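Local coordinates for pirin-like protein (Geobacillus kaustophilus, PDB 2P17), which is of unknown function but binds one iron cation per subunit and belongs to the pirin family of bicupin proteins, at residues I60-Y65 with Q113-L118; H73-A78 with P127-L132; V88-A93 with A159-I164. All blocks are in the same frame, centred on the assembly; numbering follows the deposited sequence.

Contact 1. Residues I60-Y65 with Q113-L118; sequences IETVTY and QLWVNL
Strands 60-66 and 109-117 are antiparallel neighbours in the N-terminal cupin barrel, their axes 4.6 Å apart over these segments. The backbone bonding comes as two reciprocal pairs, Glu61 with Val116 and Val63 with Leu114. Glu61 N to Val116 O is representative: 2.8 Å, with 173° at the hydrogen and the donor in the carbonyl plane. Between these bonds run CA-H...O contacts, such as Thr62 CA to Leu114 O.

On one face the apolar contacts centre on Trp115. Ile60 has its CG1 in the crowded position between backbone N and carbonyl carbon (chi1 68°), sending CD1 over one indole face, 3.9 Å from the centroid of the six-membered ring, a CH-pi contact. Thr62 CG2 lies obliquely at the five-membered ring, 3.6 Å from Trp115 CD1. On the opposite face Val63 packs on Leu114 and Val116, and there Leu118 CD2 crosses the Glu61 chain at its CG.

Two side-chain polar links remain. A water donates to both Glu61 OE1 and Asn117 O, while Glu61 OE2 bonds Thr92 OG1. Gln113, bent at chi2 (84°), turns its amide back so that OE1 takes the Thr64 OG1 proton on a lone pair. At 2.4 Å from Thr64 OG1 to Gln113 OE1 the bond is very short, and Gln89 NE2 also bonds the hydroxyl.

The Gln113 side chain, beyond the ligands, lies about 5 Å from the iron and Trp115 meets the ring of iron ligand His57, so this polar and aromatic face forms part of the metal's surroundings, and the Thr64 bond would hold the rotation of the Gln113 amide.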
loop_
_atom_site.group_PDB
_atom_site.type_symbol
_atom_site.label_atom_id
_atom_site.label_comp_id
_atom_site.label_asym_id
_atom_site.label_seq_id
_atom_site.Cartn_x
_atom_site.Cartn_y
_atom_site.Cartn_z
ATOM N N ILE A 60 3.129 -13.734 -7.431
ATOM C CA ILE A 60 3.025 -12.517 -6.614
ATOM C C ILE A 60 1.652 -11.898 -6.812
ATOM O O ILE A 60 0.876 -12.344 -7.664
ATOM C CB ILE A 60 4.123 -11.461 -6.963
ATOM C CG1 ILE A 60 3.919 -10.867 -8.367
ATOM C CG2 ILE A 60 5.527 -12.051 -6.769
ATOM C CD1 ILE A 60 4.820 -9.636 -8.633
ATOM N N GLU A 61 1.345 -10.903 -5.986
ATOM C CA GLU A 61 0.255 -9.969 -6.246
ATOM C C GLU A 61 0.827 -8.563 -6.391
ATOM O O GLU A 61 1.848 -8.233 -5.787
ATOM C CB GLU A 61 -0.769 -9.962 -5.114
ATOM C CG GLU A 61 -1.285 -11.340 -4.730
ATOM C CD GLU A 61 -2.427 -11.228 -3.753
ATOM O OE1 GLU A 61 -2.166 -10.883 -2.573
ATOM O OE2 GLU A 61 -3.579 -11.436 -4.159
ATOM N N THR A 62 0.174 -7.737 -7.200
ATOM C CA THR A 62 0.523 -6.321 -7.255
ATOM C C THR A 62 -0.676 -5.493 -6.837
ATOM O O THR A 62 -1.823 -5.844 -7.139
ATOM C CB THR A 62 0.993 -5.866 -8.635
ATOM O OG1 THR A 62 -0.081 -5.983 -9.568
ATOM C CG2 THR A 62 2.176 -6.714 -9.112
ATOM N N VAL A 63 -0.408 -4.408 -6.119
ATOM C CA VAL A 63 -1.472 -3.545 -5.619
ATOM C C VAL A 63 -1.123 -2.123 -5.978
ATOM O O VAL A 63 -0.084 -1.619 -5.533
ATOM C CB VAL A 63 -1.629 -3.669 -4.100
ATOM C CG1 VAL A 63 -2.804 -2.815 -3.636
ATOM C CG2 VAL A 63 -1.891 -5.128 -3.691
ATOM N N THR A 64 -1.978 -1.486 -6.783
ATOM C CA THR A 64 -1.725 -0.122 -7.250
ATOM C C THR A 64 -2.650 0.848 -6.551
ATOM O O THR A 64 -3.846 0.588 -6.457
ATOM C CB THR A 64 -2.001 0.013 -8.758
ATOM O OG1 THR A 64 -1.426 -1.093 -9.464
ATOM C CG2 THR A 64 -1.424 1.314 -9.313
ATOM N N TYR A 65 -2.088 1.939 -6.029
ATOM C CA TYR A 65 -2.873 3.069 -5.544
ATOM C C TYR A 65 -2.585 4.258 -6.452
ATOM O O TYR A 65 -1.422 4.616 -6.659
ATOM C CB TYR A 65 -2.539 3.402 -4.077
ATOM C CG TYR A 65 -3.218 4.675 -3.582
ATOM C CD1 TYR A 65 -4.446 4.625 -2.922
ATOM C CD2 TYR A 65 -2.634 5.919 -3.790
ATOM C CE1 TYR A 65 -5.078 5.784 -2.481
ATOM C CE2 TYR A 65 -3.259 7.100 -3.356
ATOM C CZ TYR A 65 -4.476 7.023 -2.707
ATOM O OH TYR A 65 -5.086 8.194 -2.284
ATOM N N GLN A 113 2.998 1.397 -6.419
ATOM C CA GLN A 113 2.853 0.005 -6.832
ATOM C C GLN A 113 3.527 -0.922 -5.827
ATOM O O GLN A 113 4.749 -0.918 -5.713
ATOM C CB GLN A 113 3.473 -0.194 -8.217
ATOM C CG GLN A 113 3.325 -1.591 -8.775
ATOM C CD GLN A 113 1.990 -1.798 -9.450
ATOM O OE1 GLN A 113 0.995 -1.162 -9.103
ATOM N NE2 GLN A 113 1.957 -2.689 -10.424
ATOM N N LEU A 114 2.717 -1.710 -5.123
ATOM C CA LEU A 114 3.191 -2.644 -4.102
ATOM C C LEU A 114 3.204 -4.063 -4.653
ATOM O O LEU A 114 2.288 -4.449 -5.378
ATOM C CB LEU A 114 2.235 -2.574 -2.906
ATOM C CG LEU A 114 2.493 -3.501 -1.732
ATOM C CD1 LEU A 114 3.589 -2.913 -0.841
ATOM C CD2 LEU A 114 1.207 -3.717 -0.939
ATOM N N TRP A 115 4.252 -4.822 -4.337
ATOM C CA TRP A 115 4.253 -6.262 -4.617
ATOM C C TRP A 115 4.114 -7.023 -3.330
ATOM O O TRP A 115 4.792 -6.733 -2.335
ATOM C CB TRP A 115 5.555 -6.694 -5.280
ATOM C CG TRP A 115 5.739 -6.252 -6.698
ATOM C CD1 TRP A 115 4.995 -5.332 -7.385
ATOM C CD2 TRP A 115 6.767 -6.693 -7.589
ATOM N NE1 TRP A 115 5.490 -5.188 -8.666
ATOM C CE2 TRP A 115 6.578 -6.011 -8.813
ATOM C CE3 TRP A 115 7.821 -7.613 -7.476
ATOM C CZ2 TRP A 115 7.417 -6.217 -9.924
ATOM C CZ3 TRP A 115 8.660 -7.811 -8.581
ATOM C CH2 TRP A 115 8.444 -7.116 -9.785
ATOM N N VAL A 116 3.226 -8.012 -3.358
ATOM C CA VAL A 116 3.003 -8.882 -2.203
ATOM C C VAL A 116 3.389 -10.296 -2.608
ATOM O O VAL A 116 2.989 -10.772 -3.672
ATOM C CB VAL A 116 1.532 -8.867 -1.767
ATOM C CG1 VAL A 116 1.353 -9.628 -0.449
ATOM C CG2 VAL A 116 0.997 -7.444 -1.628
ATOM N N ASN A 117 4.175 -10.973 -1.784
ATOM C CA ASN A 117 4.550 -12.348 -2.101
ATOM C C ASN A 117 3.359 -13.282 -1.939
ATOM O O ASN A 117 2.486 -13.046 -1.104
ATOM C CB ASN A 117 5.683 -12.799 -1.184
ATOM C CG ASN A 117 6.449 -13.977 -1.740
ATOM O OD1 ASN A 117 6.322 -14.323 -2.915
ATOM N ND2 ASN A 117 7.279 -14.591 -0.890
ATOM N N LEU A 118 3.323 -14.330 -2.758
ATOM C CA LEU A 118 2.406 -15.446 -2.535
ATOM C C LEU A 118 3.179 -16.586 -1.884
ATOM O O LEU A 118 4.295 -16.906 -2.320
ATOM C CB LEU A 118 1.780 -15.939 -3.842
ATOM C CG LEU A 118 0.747 -15.032 -4.536
ATOM C CD1 LEU A 118 0.398 -15.538 -5.921
ATOM C CD2 LEU A 118 -0.514 -14.943 -3.709
HETATM O O HOH W 1 -0.641 -12.798 -1.195
#

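Contact 2. Residues H73-A78 with P127-L132; sequences HFDSKA and PRYQNL
An offset stack of His73 on Tyr129 joins strand 71-75 to strand 128-132 in the N-terminal cupin barrel, where these strands belong to different sheets. The two rings reach toward each other from their own strands, each with CG anti to its backbone N. Their planes end nearly parallel, only 8° apart, with the centroids of the His73 and Tyr129 rings separated by 4.2 Å. The overlap is partial: Tyr129 CE1 sits over the imidazole toward its rim, 3.3 Å from His73 NE2, while His73 CD2 lies over the phenol face.

Asp75 approaches the imidazole quite differently, at its edge. Asp75 OD2 lies in the ring plane and accepts the proton of His73 NE2 through the anti lone pair in a bond of 2.6 Å. The same oxygen, Asp75 OD2, reaches the phenol obliquely, 3.5 Å from Tyr129 CD1, with the carboxylate plane turned 44° from the ring. Because His73 ND1 bonds Glu101, a predicted iron ligand, both ring nitrogens are engaged by carboxylates, which would probably favour a protonated imidazole.

At the far end of the phenol, Tyr129 OH bonds Ser81 OG and Gln89 OE1, and receives Asn131 ND2 from its own strand. Toward the turn the contact becomes aliphatic: Ala78 CB lies against Tyr129 CB, and the bent Lys77 chain crosses Pro127 at about a right angle, with Lys77 CE 3.6 Å from Pro127 O. The turn itself is an Asx turn. Asp75 OD1 takes the Lys77 N-H on its anti lone pair, and from above the carboxylate plane it accepts a second bond, 2.7 Å long, from Ala78 N.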
loop_
_atom_site.group_PDB
_atom_site.type_symbol
_atom_site.label_atom_id
_atom_site.label_comp_id
_atom_site.label_asym_id
_atom_site.label_seq_id
_atom_site.Cartn_x
_atom_site.Cartn_y
_atom_site.Cartn_z
ATOM N N HIS A 73 -5.906 0.227 -17.040
ATOM C CA HIS A 73 -5.320 -1.070 -16.696
ATOM C C HIS A 73 -5.669 -2.132 -17.731
ATOM O O HIS A 73 -6.802 -2.205 -18.214
ATOM C CB HIS A 73 -5.808 -1.542 -15.331
ATOM C CG HIS A 73 -5.511 -2.982 -15.062
ATOM N ND1 HIS A 73 -4.280 -3.408 -14.619
ATOM C CD2 HIS A 73 -6.270 -4.096 -15.201
ATOM C CE1 HIS A 73 -4.290 -4.726 -14.494
ATOM N NE2 HIS A 73 -5.487 -5.165 -14.842
ATOM N N PHE A 74 -4.689 -2.963 -18.064
ATOM C CA PHE A 74 -4.949 -4.183 -18.805
ATOM C C PHE A 74 -4.328 -5.382 -18.106
ATOM O O PHE A 74 -3.198 -5.305 -17.625
ATOM C CB PHE A 74 -4.392 -4.092 -20.233
ATOM C CG PHE A 74 -4.375 -5.411 -20.936
ATOM C CD1 PHE A 74 -5.537 -5.912 -21.508
ATOM C CD2 PHE A 74 -3.214 -6.182 -20.966
ATOM C CE1 PHE A 74 -5.538 -7.166 -22.132
ATOM C CE2 PHE A 74 -3.210 -7.431 -21.584
ATOM C CZ PHE A 74 -4.365 -7.913 -22.171
ATOM N N ASP A 75 -5.057 -6.495 -18.077
ATOM C CA ASP A 75 -4.425 -7.785 -17.827
ATOM C C ASP A 75 -5.065 -8.893 -18.674
ATOM O O ASP A 75 -6.199 -8.770 -19.147
ATOM C CB ASP A 75 -4.412 -8.131 -16.325
ATOM C CG ASP A 75 -5.780 -8.468 -15.790
ATOM O OD1 ASP A 75 -6.260 -9.590 -16.061
ATOM O OD2 ASP A 75 -6.372 -7.609 -15.100
ATOM N N SER A 76 -4.314 -9.974 -18.865
ATOM C CA SER A 76 -4.713 -11.048 -19.773
ATOM C C SER A 76 -5.727 -12.028 -19.201
ATOM O O SER A 76 -6.129 -12.966 -19.890
ATOM C CB SER A 76 -3.486 -11.796 -20.285
ATOM O OG SER A 76 -2.744 -12.366 -19.212
ATOM N N LYS A 77 -6.145 -11.800 -17.957
ATOM C CA LYS A 77 -7.241 -12.559 -17.378
ATOM C C LYS A 77 -8.565 -11.818 -17.549
ATOM O O LYS A 77 -9.515 -12.360 -18.128
ATOM C CB LYS A 77 -6.976 -12.879 -15.890
ATOM C CG LYS A 77 -8.080 -13.689 -15.193
ATOM C CD LYS A 77 -8.171 -15.093 -15.769
ATOM C CE LYS A 77 -9.058 -16.000 -14.922
ATOM N NZ LYS A 77 -10.503 -15.692 -15.096
ATOM N N ALA A 78 -8.613 -10.578 -17.063
ATOM C CA ALA A 78 -9.858 -9.813 -16.982
ATOM C C ALA A 78 -10.026 -8.738 -18.062
ATOM O O ALA A 78 -11.127 -8.209 -18.255
ATOM C CB ALA A 78 -10.008 -9.199 -15.591
ATOM N N PRO A 127 -5.016 -16.512 -11.808
ATOM C CA PRO A 127 -4.961 -15.045 -11.745
ATOM C C PRO A 127 -6.340 -14.446 -11.487
ATOM O O PRO A 127 -7.366 -15.017 -11.889
ATOM C CB PRO A 127 -4.434 -14.627 -13.125
ATOM C CG PRO A 127 -4.573 -15.830 -13.997
ATOM C CD PRO A 127 -4.621 -17.042 -13.127
ATOM N N ARG A 128 -6.358 -13.297 -10.815
ATOM C CA ARG A 128 -7.604 -12.639 -10.425
ATOM C C ARG A 128 -7.330 -11.143 -10.361
ATOM O O ARG A 128 -6.229 -10.722 -9.993
ATOM C CB ARG A 128 -8.076 -13.202 -9.071
ATOM C CG ARG A 128 -9.145 -12.437 -8.298
ATOM C CD ARG A 128 -9.487 -13.192 -7.007
ATOM N NE ARG A 128 -8.463 -13.161 -5.946
ATOM C CZ ARG A 128 -8.492 -13.965 -4.877
ATOM N NH1 ARG A 128 -9.463 -14.860 -4.763
ATOM N NH2 ARG A 128 -7.562 -13.899 -3.935
ATOM N N TYR A 129 -8.332 -10.352 -10.715
ATOM C CA TYR A 129 -8.237 -8.903 -10.689
ATOM C C TYR A 129 -9.398 -8.343 -9.886
ATOM O O TYR A 129 -10.547 -8.755 -10.059
ATOM C CB TYR A 129 -8.263 -8.344 -12.119
ATOM C CG TYR A 129 -8.225 -6.833 -12.165
ATOM C CD1 TYR A 129 -7.032 -6.139 -11.943
ATOM C CD2 TYR A 129 -9.380 -6.097 -12.423
ATOM C CE1 TYR A 129 -6.995 -4.764 -11.975
ATOM C CE2 TYR A 129 -9.360 -4.700 -12.451
ATOM C CZ TYR A 129 -8.159 -4.046 -12.233
ATOM O OH TYR A 129 -8.116 -2.671 -12.276
ATOM N N GLN A 130 -9.078 -7.422 -8.985
ATOM C CA GLN A 130 -10.085 -6.694 -8.214
ATOM C C GLN A 130 -9.895 -5.200 -8.406
ATOM O O GLN A 130 -8.810 -4.668 -8.162
ATOM C CB GLN A 130 -9.984 -7.033 -6.730
ATOM C CG GLN A 130 -10.026 -8.498 -6.417
ATOM C CD GLN A 130 -9.836 -8.753 -4.949
ATOM O OE1 GLN A 130 -10.736 -8.485 -4.140
ATOM N NE2 GLN A 130 -8.668 -9.270 -4.581
ATOM N N ASN A 131 -10.950 -4.540 -8.863
ATOM C CA ASN A 131 -10.966 -3.086 -8.994
ATOM C C ASN A 131 -11.626 -2.499 -7.746
ATOM O O ASN A 131 -12.801 -2.759 -7.466
ATOM C CB ASN A 131 -11.716 -2.690 -10.271
ATOM C CG ASN A 131 -11.534 -1.237 -10.630
ATOM O OD1 ASN A 131 -12.216 -0.372 -10.094
ATOM N ND2 ASN A 131 -10.606 -0.959 -11.542
ATOM N N LEU A 132 -10.863 -1.720 -6.988
ATOM C CA LEU A 132 -11.296 -1.251 -5.676
ATOM C C LEU A 132 -11.500 0.256 -5.681
ATOM O O LEU A 132 -10.602 1.016 -5.351
ATOM C CB LEU A 132 -10.277 -1.660 -4.599
ATOM C CG LEU A 132 -9.930 -3.149 -4.535
ATOM C CD1 LEU A 132 -8.804 -3.404 -3.533
ATOM C CD2 LEU A 132 -11.163 -4.008 -4.226
#

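Contact 3. Residues V88-A93 with A159-I164; sequences VQWMTA and APTKNI
The indole of Trp90 presents one face to the loop 159-164, and two groups settle over it, each offset toward the rim. Thr161 CG2 stands over the CD2-CE3 bond, 4.1 Å from Trp90 CE3. Lys162 O stands above the same face. Asn163 ND2 approaches obliquely, 3.7 Å from Trp90 CZ2, with its amide tilted 27° from the indole, so the two groups are inclined rather than stacked. Beyond the rim, Trp90 NE1 makes a weak hydrogen bond to Glu61 OE1.

The amide is fixed by other partners than the ring. Asn163 ND2 bonds Ser151 OG and also Lys162 O of its own segment at 3.1 Å, a donor well above the carbonyl plane, while OD1 accepts from Val167 N. Thr161 OG1 bonds Phe150 O, leaving the methyl, anti to the backbone N, facing the indole. An alanine in place of Trp90 would remove the whole surface met by Thr161 and Asn163 and would probably loosen the loop against the strand.

A smaller apolar touch closes the other end. Thr92 CG2, anti to the backbone N, meets Ile164 CD1 at 3.8 Å, its OG1 being held by Glu61 OE2.

Trp90 and Thr92 project from one side of strand 88-92, whereas Gln89 and Met91 (selenomethionine) turn to His73 on the other. The loop, which runs on into strand 167-174, thus covers the face of the strand turned from His73; such packing of a loop from the C-terminal half on the N-terminal barrel is consistent with the two-barrel bicupin fold of pirins.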
loop_
_atom_site.group_PDB
_atom_site.type_symbol
_atom_site.label_atom_id
_atom_site.label_comp_id
_atom_site.label_asym_id
_atom_site.label_seq_id
_atom_site.Cartn_x
_atom_site.Cartn_y
_atom_site.Cartn_z
ATOM N N VAL A 88 -7.834 1.990 -6.082
ATOM C CA VAL A 88 -6.853 0.912 -5.922
ATOM C C VAL A 88 -7.234 -0.265 -6.815
ATOM O O VAL A 88 -8.406 -0.466 -7.126
ATOM C CB VAL A 88 -6.761 0.492 -4.418
ATOM C CG1 VAL A 88 -5.999 -0.823 -4.208
ATOM C CG2 VAL A 88 -6.113 1.616 -3.587
ATOM N N GLN A 89 -6.235 -0.999 -7.287
ATOM C CA GLN A 89 -6.489 -2.303 -7.895
ATOM C C GLN A 89 -5.588 -3.358 -7.268
ATOM O O GLN A 89 -4.453 -3.066 -6.860
ATOM C CB GLN A 89 -6.323 -2.270 -9.420
ATOM C CG GLN A 89 -4.904 -1.936 -9.856
ATOM C CD GLN A 89 -4.771 -1.585 -11.342
ATOM O OE1 GLN A 89 -5.729 -1.654 -12.111
ATOM N NE2 GLN A 89 -3.559 -1.208 -11.742
ATOM N N TRP A 90 -6.099 -4.579 -7.212
ATOM C CA TRP A 90 -5.416 -5.695 -6.578
ATOM C C TRP A 90 -5.331 -6.801 -7.621
ATOM O O TRP A 90 -6.353 -7.378 -8.003
ATOM C CB TRP A 90 -6.234 -6.159 -5.375
ATOM C CG TRP A 90 -5.458 -6.878 -4.318
ATOM C CD1 TRP A 90 -4.964 -8.165 -4.369
ATOM C CD2 TRP A 90 -5.094 -6.353 -3.041
ATOM N NE1 TRP A 90 -4.320 -8.464 -3.184
ATOM C CE2 TRP A 90 -4.377 -7.365 -2.359
ATOM C CE3 TRP A 90 -5.297 -5.113 -2.402
ATOM C CZ2 TRP A 90 -3.857 -7.173 -1.072
ATOM C CZ3 TRP A 90 -4.782 -4.920 -1.128
ATOM C CH2 TRP A 90 -4.067 -5.947 -0.475
HETATM N N MSE A 91 -4.123 -7.086 -8.094
HETATM C CA MSE A 91 -3.974 -8.082 -9.140
HETATM C C MSE A 91 -3.196 -9.267 -8.604
HETATM O O MSE A 91 -2.042 -9.132 -8.210
HETATM C CB MSE A 91 -3.280 -7.495 -10.363
HETATM C CG MSE A 91 -3.288 -8.465 -11.531
HETATM SE SE MSE A 91 -2.202 -7.922 -13.048
HETATM C CE MSE A 91 -2.107 -6.008 -12.733
ATOM N N THR A 92 -3.845 -10.422 -8.576
ATOM C CA THR A 92 -3.186 -11.666 -8.195
ATOM C C THR A 92 -2.630 -12.300 -9.461
ATOM O O THR A 92 -3.397 -12.707 -10.336
ATOM C CB THR A 92 -4.175 -12.626 -7.513
ATOM O OG1 THR A 92 -4.815 -11.932 -6.433
ATOM C CG2 THR A 92 -3.469 -13.876 -6.987
ATOM N N ALA A 93 -1.307 -12.388 -9.565
ATOM C CA ALA A 93 -0.707 -12.969 -10.775
ATOM C C ALA A 93 -0.756 -14.496 -10.755
ATOM O O ALA A 93 -1.003 -15.106 -11.792
ATOM C CB ALA A 93 0.715 -12.486 -10.964
ATOM N N ALA A 159 -12.741 -4.585 4.907
ATOM C CA ALA A 159 -12.961 -4.481 3.465
ATOM C C ALA A 159 -13.320 -5.872 2.928
ATOM O O ALA A 159 -12.850 -6.878 3.443
ATOM C CB ALA A 159 -11.721 -3.969 2.760
ATOM N N PRO A 160 -14.163 -5.932 1.886
ATOM C CA PRO A 160 -14.488 -7.248 1.337
ATOM C C PRO A 160 -13.420 -7.796 0.385
ATOM O O PRO A 160 -13.537 -8.922 -0.099
ATOM C CB PRO A 160 -15.791 -6.979 0.580
ATOM C CG PRO A 160 -15.662 -5.626 0.120
ATOM C CD PRO A 160 -14.885 -4.857 1.188
ATOM N N THR A 161 -12.384 -7.000 0.146
ATOM C CA THR A 161 -11.287 -7.367 -0.730
ATOM C C THR A 161 -10.785 -8.772 -0.427
ATOM O O THR A 161 -10.537 -9.118 0.721
ATOM C CB THR A 161 -10.155 -6.359 -0.526
ATOM O OG1 THR A 161 -10.680 -5.045 -0.720
ATOM C CG2 THR A 161 -8.992 -6.606 -1.500
ATOM N N LYS A 162 -10.670 -9.590 -1.469
ATOM C CA LYS A 162 -10.170 -10.955 -1.310
ATOM C C LYS A 162 -8.657 -10.940 -1.107
ATOM O O LYS A 162 -7.920 -10.238 -1.821
ATOM C CB LYS A 162 -10.533 -11.807 -2.522
ATOM C CG LYS A 162 -12.026 -11.866 -2.827
ATOM C CD LYS A 162 -12.268 -12.562 -4.155
ATOM C CE LYS A 162 -13.735 -12.886 -4.359
ATOM N NZ LYS A 162 -13.922 -13.648 -5.621
ATOM N N ASN A 163 -8.203 -11.679 -0.103
ATOM C CA ASN A 163 -6.788 -11.779 0.209
ATOM C C ASN A 163 -6.364 -13.241 0.164
ATOM O O ASN A 163 -7.145 -14.138 0.503
ATOM C CB ASN A 163 -6.479 -11.257 1.623
ATOM C CG ASN A 163 -6.375 -9.716 1.731
ATOM O OD1 ASN A 163 -6.141 -9.207 2.827
ATOM N ND2 ASN A 163 -6.536 -8.991 0.631
ATOM N N ILE A 164 -5.112 -13.450 -0.223
ATOM C CA ILE A 164 -4.430 -14.709 0.020
ATOM C C ILE A 164 -3.585 -14.497 1.287
ATOM O O ILE A 164 -3.956 -14.973 2.360
ATOM C CB ILE A 164 -3.643 -15.158 -1.233
ATOM C CG1 ILE A 164 -4.640 -15.553 -2.338
ATOM C CG2 ILE A 164 -2.736 -16.330 -0.915
ATOM C CD1 ILE A 164 -4.067 -15.625 -3.715
#

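Overall arrangement
All three contacts involve strands of the N-terminal barrel; contact 3 adds a loop. Strand 88-92 ties them together: it pairs antiparallel with strand 60-66 of contact 1 on one flank and with strand 128-132 of contact 2 on the other. Contact 3 therefore lies between them, its centre 9 Å from that of contact 1 and 10 Å from that of contact 2, whereas contacts 1 and 2 are 12 Å apart and do not touch. Along the chain the first segments come in the order 60-65, 73-78, 88-93 and the second in the same order, so all three connections cross. The interleaving brings distant strands of the iron-binding barrel together and lays the loop 159-164 against it.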